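PDB 3WP9: Ice-binding protein from Colwellia, which binds to the surface of ice crystals, inhibiting their growth and their recrystallization into larger grains. Local coordinates for residues V197-L201 / I214-T218. Sequence-based numbering, arbitrary orientation.
Sequences VNGRL and INAPT
Residues 197–198 and 214–215 run parallel as neighbouring extended strands, V197 paired with I214 and N198 with N215, each pair with CA atoms 4.8 Å apart. N215 N donates to V197 O (2.8 Å), and G199 N donates to N215 O (2.8 Å), so the backbone of N215 bonds to the residues on either side of N198. I214, the residue most covered here, lies on the V197 face of the sheet. With chi1 and chi2 both m, it brings CD1 to 3.8 Å from V197 CG2 and 4.1 Å from L201 CD1. Beta-branched V197 (chi1 t) and I214 favour extended backbone and, with L201, fill the interior of a right-handed beta-helix, where residues 197–198 and 214–215 occupy equivalent positions on successive coils. On the other face the two asparagines, both chi1 m, lie side by side in register: N215 ND2 donates to N198 OD1 (2.9 Å), the self-complementary pairing that suits amides on adjacent coils, while N198 ND2 binds E180. At G199 (phi/psi 163/−167) segment 197–201 turns the corner into the next sheet; a beta-carbon there would crowd V197 CG1. Segment 214–218 leaves the pairing at this level through A216 and P217, both near polyproline II conformation. P217, lacking an N–H, fits a place where strand pairing ends, and its CD rests 3.5 Å from G199 O. R200, extended beyond chi1 m with chi2 and chi3 t, turns one guanidinium face to the CD of this ring (CZ to P217 CD 3.7 Å). NH1 bonds to F14 O, and a water links R200 NH2 (3.3 Å) to P217 O (2.9 Å).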
loop_
_atom_site.group_PDB
_atom_site.type_symbol
_atom_site.label_atom_id
_atom_site.label_comp_id
_atom_site.label_asym_id
_atom_site.label_seq_id
_atom_site.Cartn_x
_atom_site.Cartn_y
_atom_site.Cartn_z
ATOM N N VAL A 197 -1.513 8.276 3.629
ATOM C CA VAL A 197 -1.073 7.428 2.565
ATOM C C VAL A 197 -1.986 7.723 1.324
ATOM O O VAL A 197 -3.189 7.684 1.441
ATOM C CB VAL A 197 -1.245 5.938 2.932
ATOM C CG1 VAL A 197 -0.971 5.078 1.679
ATOM C CG2 VAL A 197 -0.329 5.626 4.128
ATOM N N ASN A 198 -1.368 7.985 0.173
ATOM C CA ASN A 198 -2.119 7.995 -1.084
ATOM C C ASN A 198 -1.689 6.772 -1.854
ATOM O O ASN A 198 -0.529 6.686 -2.309
ATOM C CB ASN A 198 -1.715 9.249 -1.880
ATOM C CG ASN A 198 -2.240 10.512 -1.226
ATOM O OD1 ASN A 198 -3.432 10.646 -1.001
ATOM N ND2 ASN A 198 -1.315 11.430 -0.848
ATOM N N GLY A 199 -2.569 5.790 -1.890
ATOM C CA GLY A 199 -2.130 4.481 -2.257
ATOM C C GLY A 199 -3.088 3.413 -1.886
ATOM O O GLY A 199 -4.257 3.666 -1.597
ATOM N N ARG A 200 -2.585 2.186 -1.974
ATOM C CA ARG A 200 -3.376 1.046 -1.561
ATOM C C ARG A 200 -2.486 0.175 -0.625
ATOM O O ARG A 200 -1.337 -0.042 -0.863
ATOM C CB ARG A 200 -3.814 0.212 -2.810
ATOM C CG ARG A 200 -4.682 1.043 -3.763
ATOM C CD ARG A 200 -5.157 0.152 -4.938
ATOM N NE ARG A 200 -5.809 1.034 -5.960
ATOM C CZ ARG A 200 -7.040 1.546 -5.842
ATOM N NH1 ARG A 200 -7.869 1.265 -4.813
ATOM N NH2 ARG A 200 -7.490 2.346 -6.817
ATOM N N LEU A 201 -3.129 -0.269 0.457
ATOM C CA LEU A 201 -2.445 -1.105 1.451
ATOM C C LEU A 201 -2.980 -2.500 1.348
ATOM O O LEU A 201 -4.134 -2.754 1.751
ATOM C CB LEU A 201 -2.729 -0.527 2.856
ATOM C CG LEU A 201 -2.257 0.944 3.052
ATOM C CD1 LEU A 201 -2.575 1.358 4.504
ATOM C CD2 LEU A 201 -0.770 1.175 2.738
ATOM N N ILE A 214 -6.070 7.620 4.759
ATOM C CA ILE A 214 -5.678 6.699 3.760
ATOM C C ILE A 214 -6.580 6.941 2.524
ATOM O O ILE A 214 -7.812 6.710 2.631
ATOM C CB ILE A 214 -5.828 5.228 4.234
ATOM C CG1 ILE A 214 -5.165 4.994 5.652
ATOM C CG2 ILE A 214 -5.291 4.271 3.177
ATOM C CD1 ILE A 214 -3.668 5.094 5.786
ATOM N N ASN A 215 -5.941 7.353 1.411
ATOM C CA ASN A 215 -6.731 7.698 0.189
ATOM C C ASN A 215 -6.423 6.776 -0.975
ATOM O O ASN A 215 -5.230 6.559 -1.281
ATOM C CB ASN A 215 -6.332 9.087 -0.278
ATOM C CG ASN A 215 -6.583 10.185 0.740
ATOM O OD1 ASN A 215 -7.631 10.228 1.354
ATOM N ND2 ASN A 215 -5.631 11.085 0.889
ATOM N N ALA A 216 -7.469 6.271 -1.663
ATOM C CA ALA A 216 -7.179 5.596 -2.922
ATOM C C ALA A 216 -6.396 6.568 -3.845
ATOM O O ALA A 216 -6.589 7.796 -3.784
ATOM C CB ALA A 216 -8.440 5.117 -3.596
ATOM N N PRO A 217 -5.445 6.048 -4.652
ATOM C CA PRO A 217 -4.597 6.894 -5.510
ATOM C C PRO A 217 -5.389 7.313 -6.756
ATOM O O PRO A 217 -6.256 6.601 -7.226
ATOM C CB PRO A 217 -3.430 5.974 -5.882
ATOM C CG PRO A 217 -4.048 4.590 -5.804
ATOM C CD PRO A 217 -5.165 4.601 -4.821
ATOM N N THR A 218 -5.129 8.492 -7.248
ATOM C CA THR A 218 -6.056 8.911 -8.308
ATOM C C THR A 218 -5.589 8.392 -9.656
ATOM O O THR A 218 -4.393 8.029 -9.850
ATOM C CB THR A 218 -6.264 10.409 -8.371
ATOM O OG1 THR A 218 -4.977 11.013 -8.470
ATOM C CG2 THR A 218 -7.075 10.890 -7.137
HETATM O O HOH W 1 -5.767 4.248 -8.828
#